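PDB 6KJK: N-terminal domain of PorA (28-171) from Porphyromonas gingivalis ATCC 33277, which is a type IX secretion system cargo protein that affects PorXY-SigP signalling, represented here by its N-terminal domain alone. Local coordinates for residues Gly30-Lys35 with Tyr96-Ser101; Ile48-Lys53 with Val83-Glu88. All coordinates share one frame; numbering follows the deposited sequence. Where two conformers were deposited one is given.

Contact 1: Gly30-Lys35 with Tyr96-Ser101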
loop_
_atom_site.group_PDB
_atom_site.type_symbol
_atom_site.label_atom_id
_atom_site.label_comp_id
_atom_site.label_asym_id
_atom_site.label_seq_id
_atom_site.Cartn_x
_atom_site.Cartn_y
_atom_site.Cartn_z
ATOM N N GLY A 30 -14.484 -12.672 13.971
ATOM C CA GLY A 30 -15.206 -12.757 12.716
ATOM C C GLY A 30 -14.709 -11.842 11.617
ATOM O O GLY A 30 -15.326 -11.796 10.544
ATOM N N THR A 31 -13.605 -11.126 11.840
ATOM C CA THR A 31 -13.001 -10.244 10.847
ATOM C C THR A 31 -11.601 -10.738 10.499
ATOM O O THR A 31 -10.833 -11.126 11.385
ATOM C CB THR A 31 -12.935 -8.816 11.384
ATOM O OG1 THR A 31 -14.269 -8.328 11.567
ATOM C CG2 THR A 31 -12.196 -7.901 10.417
ATOM N N GLU A 32 -11.280 -10.743 9.200
ATOM C CA GLU A 32 -9.960 -11.103 8.697
ATOM C C GLU A 32 -9.136 -9.844 8.473
ATOM O O GLU A 32 -9.681 -8.792 8.117
ATOM C CB GLU A 32 -10.066 -11.823 7.356
ATOM C CG GLU A 32 -11.041 -13.008 7.344
ATOM C CD GLU A 32 -10.494 -14.244 8.047
ATOM O OE1 GLU A 32 -9.679 -14.095 8.975
ATOM O OE2 GLU A 32 -10.896 -15.366 7.663
ATOM N N GLU A 33 -7.825 -9.962 8.639
ATOM C CA GLU A 33 -6.913 -8.863 8.332
ATOM C C GLU A 33 -5.777 -9.396 7.483
ATOM O O GLU A 33 -5.202 -10.444 7.801
ATOM C CB GLU A 33 -6.361 -8.197 9.594
ATOM C CG GLU A 33 -5.543 -6.943 9.295
ATOM C CD GLU A 33 -4.893 -6.334 10.516
ATOM O OE1 GLU A 33 -3.666 -6.519 10.689
ATOM O OE2 GLU A 33 -5.603 -5.651 11.284
ATOM N N MET A 34 -5.464 -8.692 6.397
ATOM C CA MET A 34 -4.303 -8.963 5.567
ATOM C C MET A 34 -3.469 -7.696 5.514
ATOM O O MET A 34 -4.010 -6.584 5.568
ATOM C CB MET A 34 -4.730 -9.384 4.161
ATOM C CG MET A 34 -5.649 -10.596 4.232
ATOM S SD MET A 34 -6.207 -11.228 2.647
ATOM C CE MET A 34 -4.690 -11.994 2.067
ATOM N N LYS A 35 -2.148 -7.835 5.425
ATOM C CA LYS A 35 -1.297 -6.654 5.510
ATOM C C LYS A 35 -0.169 -6.698 4.504
ATOM O O LYS A 35 0.568 -7.689 4.431
ATOM C CB LYS A 35 -0.732 -6.510 6.912
ATOM C CG LYS A 35 0.164 -5.309 7.089
ATOM C CD LYS A 35 0.748 -5.374 8.481
ATOM C CE LYS A 35 0.834 -4.018 9.130
ATOM N NZ LYS A 35 1.966 -3.950 10.107
ATOM N N TYR A 96 -5.900 -4.549 5.044
ATOM C CA TYR A 96 -7.196 -4.779 4.422
ATOM C C TYR A 96 -7.951 -5.700 5.357
ATOM O O TYR A 96 -7.456 -6.784 5.693
ATOM C CB TYR A 96 -6.970 -5.432 3.064
ATOM C CG TYR A 96 -8.228 -5.834 2.313
ATOM C CD1 TYR A 96 -9.375 -5.035 2.288
ATOM C CD2 TYR A 96 -8.251 -7.022 1.638
ATOM C CE1 TYR A 96 -10.499 -5.439 1.603
ATOM C CE2 TYR A 96 -9.383 -7.444 0.936
ATOM C CZ TYR A 96 -10.507 -6.625 0.919
ATOM O OH TYR A 96 -11.670 -6.976 0.230
ATOM N N THR A 97 -9.141 -5.280 5.793
ATOM C CA THR A 97 -9.916 -6.034 6.766
ATOM C C THR A 97 -11.299 -6.278 6.188
ATOM O O THR A 97 -11.834 -5.437 5.463
ATOM C CB THR A 97 -10.032 -5.273 8.065
ATOM O OG1 THR A 97 -10.541 -3.976 7.803
ATOM C CG2 THR A 97 -8.681 -5.111 8.695
ATOM N N PHE A 98 -11.870 -7.439 6.474
ATOM C CA PHE A 98 -13.109 -7.835 5.810
ATOM C C PHE A 98 -13.671 -9.047 6.533
ATOM O O PHE A 98 -12.978 -9.665 7.342
ATOM C CB PHE A 98 -12.878 -8.162 4.321
ATOM C CG PHE A 98 -11.754 -9.151 4.098
ATOM C CD1 PHE A 98 -11.999 -10.522 4.080
ATOM C CD2 PHE A 98 -10.458 -8.710 3.933
ATOM C CE1 PHE A 98 -10.960 -11.422 3.919
ATOM C CE2 PHE A 98 -9.409 -9.597 3.765
ATOM C CZ PHE A 98 -9.652 -10.953 3.761
ATOM N N PRO A 99 -14.934 -9.388 6.275
ATOM C CA PRO A 99 -15.557 -10.498 7.010
ATOM C C PRO A 99 -14.947 -11.849 6.661
ATOM O O PRO A 99 -14.591 -12.121 5.514
ATOM C CB PRO A 99 -17.028 -10.429 6.572
ATOM C CG PRO A 99 -17.231 -9.021 6.134
ATOM C CD PRO A 99 -15.919 -8.639 5.480
ATOM N N VAL A 100 -14.859 -12.709 7.681
ATOM C CA VAL A 100 -14.579 -14.116 7.439
ATOM C C VAL A 100 -15.618 -14.667 6.471
ATOM O O VAL A 100 -16.816 -14.363 6.568
ATOM C CB VAL A 100 -14.603 -14.892 8.765
ATOM C CG1 VAL A 100 -14.531 -16.392 8.515
ATOM C CG2 VAL A 100 -13.488 -14.438 9.664
ATOM N N SER A 101 -15.154 -15.463 5.511
ATOM C CA SER A 101 -16.022 -16.125 4.548
ATOM C C SER A 101 -15.410 -17.471 4.197
ATOM O O SER A 101 -14.195 -17.654 4.284
ATOM C CB SER A 101 -16.195 -15.287 3.272
ATOM O OG SER A 101 -16.978 -15.963 2.298
#
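Phe98 is approached at two places by side chains of strand 31-35. Over one face of its ring lies Glu32 CB, 3.9 Å from the ring centroid and 25° off the normal, which is the geometry of a CH-pi contact. At the edge and in the ring plane comes Met34 SD, 3.6 Å from Phe98 CZ, a Met-aromatic contact. Phe98 CG sits between its own backbone N and carbonyl carbon (chi1 52°), and the end of the side chain comes nearer strand 31-35 than its base.

Away from the ring, Glu32 CG lies 3.7 Å from Val100 CG2, where the two side chains cross obliquely; the carboxylate is held by Tyr133 and Thr27. On the opposite face of the sheet the aliphatic parts of Glu33 and Thr97 lie side by side, Glu33 CG to Thr97 CG2 at 3.7 Å.

Backbone bonds set the register. Glu32 and Phe98 bond in both directions, Glu32 N to Phe98 O at 2.7 Å and Phe98 N to Glu32 O at 3.1 Å, and Met34 and Tyr96 are likewise doubly joined. Beyond the strand end, Val100 N reaches Gly30 O at 3.0 Å from above the carbonyl plane.

The strand directions differ by 156°, as in antiparallel pairing. Because Met34, Tyr96 and Phe98 also meet Phe131 or Tyr133 of strand 125-133 in the other sheet, the geometry is consistent with a beta sandwich.

Contact 2: Ile48-Lys53 with Val83-Glu88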
loop_
_atom_site.group_PDB
_atom_site.type_symbol
_atom_site.label_atom_id
_atom_site.label_comp_id
_atom_site.label_asym_id
_atom_site.label_seq_id
_atom_site.Cartn_x
_atom_site.Cartn_y
_atom_site.Cartn_z
ATOM N N ILE A 48 13.413 14.458 -0.652
ATOM C CA ILE A 48 12.270 14.882 -1.448
ATOM C C ILE A 48 11.015 14.743 -0.600
ATOM O O ILE A 48 10.881 13.799 0.189
ATOM C CB ILE A 48 12.173 14.077 -2.771
ATOM C CG1 ILE A 48 11.037 14.560 -3.664
ATOM C CG2 ILE A 48 12.051 12.595 -2.519
ATOM C CD1 ILE A 48 11.012 13.807 -4.986
ATOM N N ASN A 49 10.094 15.679 -0.762
ATOM C CA ASN A 49 8.798 15.596 -0.112
ATOM C C ASN A 49 7.815 14.916 -1.044
ATOM O O ASN A 49 7.681 15.302 -2.211
ATOM C CB ASN A 49 8.286 16.994 0.240
ATOM C CG ASN A 49 9.012 17.598 1.429
ATOM O OD1 ASN A 49 9.839 16.951 2.053
ATOM N ND2 ASN A 49 8.660 18.823 1.773
ATOM N N VAL A 50 7.137 13.899 -0.535
ATOM C CA VAL A 50 6.193 13.127 -1.326
ATOM C C VAL A 50 4.873 12.982 -0.579
ATOM O O VAL A 50 4.774 13.204 0.631
ATOM C CB VAL A 50 6.757 11.753 -1.709
ATOM C CG1 VAL A 50 8.067 11.896 -2.467
ATOM C CG2 VAL A 50 7.004 10.906 -0.484
ATOM N N ILE A 51 3.844 12.572 -1.324
ATOM C CA ILE A 51 2.584 12.131 -0.740
ATOM C C ILE A 51 2.297 10.740 -1.284
ATOM O O ILE A 51 2.542 10.481 -2.476
ATOM C CB ILE A 51 1.435 13.088 -1.109
ATOM C CG1 ILE A 51 1.659 14.465 -0.510
ATOM C CG2 ILE A 51 0.092 12.553 -0.670
ATOM C CD1 ILE A 51 0.766 15.519 -1.136
ATOM N N GLY A 52 1.806 9.861 -0.432
ATOM C CA GLY A 52 1.407 8.508 -0.841
ATOM C C GLY A 52 -0.104 8.451 -0.993
ATOM O O GLY A 52 -0.829 8.997 -0.169
ATOM N N LYS A 53 -0.552 7.828 -2.080
ATOM C CA LYS A 53 -1.982 7.750 -2.375
ATOM C C LYS A 53 -2.364 6.345 -2.783
ATOM O O LYS A 53 -1.686 5.717 -3.608
ATOM C CB LYS A 53 -2.396 8.701 -3.500
ATOM C CG LYS A 53 -2.067 10.153 -3.242
ATOM C CD LYS A 53 -2.816 11.049 -4.198
ATOM C CE LYS A 53 -2.341 12.498 -4.052
ATOM N NZ LYS A 53 -3.159 13.426 -4.894
ATOM N N VAL A 83 5.400 13.556 3.354
ATOM C CA VAL A 83 6.493 12.864 4.034
ATOM C C VAL A 83 7.784 13.217 3.321
ATOM O O VAL A 83 7.823 13.229 2.087
ATOM C CB VAL A 83 6.291 11.336 4.009
ATOM C CG1 VAL A 83 7.479 10.619 4.703
ATOM C CG2 VAL A 83 4.992 10.966 4.678
ATOM N N GLU A 84 8.839 13.521 4.080
ATOM C CA GLU A 84 10.161 13.799 3.515
ATOM C C GLU A 84 10.973 12.508 3.546
ATOM O O GLU A 84 11.381 12.067 4.635
ATOM C CB GLU A 84 10.873 14.854 4.360
ATOM C CG GLU A 84 12.176 15.347 3.737
ATOM C CD GLU A 84 12.499 16.804 4.138
ATOM O OE1 GLU A 84 11.732 17.755 3.796
ATOM O OE2 GLU A 84 13.532 17.003 4.814
ATOM N N VAL A 85 11.317 11.983 2.353
ATOM C CA VAL A 85 11.954 10.676 2.243
ATOM C C VAL A 85 13.402 10.833 1.793
ATOM O O VAL A 85 13.735 11.710 0.995
ATOM C CB VAL A 85 11.213 9.704 1.302
ATOM C CG1 VAL A 85 9.871 9.293 1.892
ATOM C CG2 VAL A 85 11.025 10.326 -0.063
ATOM N N GLY A 86 14.244 9.939 2.310
ATOM C CA GLY A 86 15.645 9.836 1.948
ATOM C C GLY A 86 16.076 8.385 1.788
ATOM O O GLY A 86 15.255 7.480 1.526
ATOM N N GLY A 87 17.383 8.148 1.935
ATOM C CA GLY A 87 17.937 6.855 1.567
ATOM C C GLY A 87 17.607 5.737 2.523
ATOM O O GLY A 87 17.636 4.564 2.125
ATOM N N GLU A 88 17.345 6.056 3.780
ATOM C CA GLU A 88 17.010 4.996 4.718
ATOM C C GLU A 88 15.577 4.516 4.534
ATOM O O GLU A 88 15.278 3.354 4.815
ATOM C CB GLU A 88 17.212 5.483 6.138
ATOM C CG GLU A 88 18.676 5.679 6.449
ATOM C CD GLU A 88 18.902 6.272 7.810
ATOM O OE1 GLU A 88 19.240 5.516 8.747
ATOM O OE2 GLU A 88 18.738 7.501 7.943
#
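The amide of Asn49 and the carboxylate of Glu84 are nearly coplanar, their planes only 22° apart, and they meet through oxygens rather than by stacking: Asn49 OD1 lies 2.7 Å from Glu84 OE1. The CG of Glu84, anti to its backbone N (chi1 -172°), also lies 3.3 Å from Asn49 OD1. The amide nitrogen has a separate partner, Asn49 ND2 bonding to Glu116 OE1.

These residues form the non-hydrogen-bonded pair of an antiparallel strand pairing in which 83-85 is an outermost strand of the five-stranded mixed sheet within this chain. Hydrogen-bonded pairs stand before and after the Asn49-Glu84 pair. Ile48 and Val85 exchange bonds, Ile48 N to Val85 O at 3.2 Å and Val85 N to Ile48 O at 2.9 Å; Val50 and Val83 do the same. The axes of the two short strands depart strongly from exact antiparallel, at 128°.

The other face carries Ile48, Val50, Val83 and Val85. In one of its two conformers, Val85 crosses the side chain of Val50 at about a right angle, with Val85 CG1 4.1 Å from Val50 CG2; the second conformer makes this packing less certain. Phe69, from the other sheet, touches both Val50 and Val83, so this is the side turned inward between the sheets.

Asn42 ND2 also donates to Val85 O. Val83 O accepts Val50 N at 2.8 Å and receives the CA-H of Asn49, with Asn49 CA 3.4 Å away.

In the fold
Contacts 1 and 2 lie on opposite sides of the centre of the chain, their centres 29 Å apart and their nearest atoms about 14 Å apart, so they do not touch. They belong to different sheets: contact 1 joins strands 31-42 and 90-99, contact 2 joins 48-58 and 83-85. Along the chain contact 2 is nested within the loop closed by contact 1, since strand 31-42 is followed by 48-58, and 83-85 by 90-99. Both crossings therefore pass from one sheet to the other. Glu90, at the start of strand 90-99, touches contact 2, whereas the far end of that strand forms contact 1.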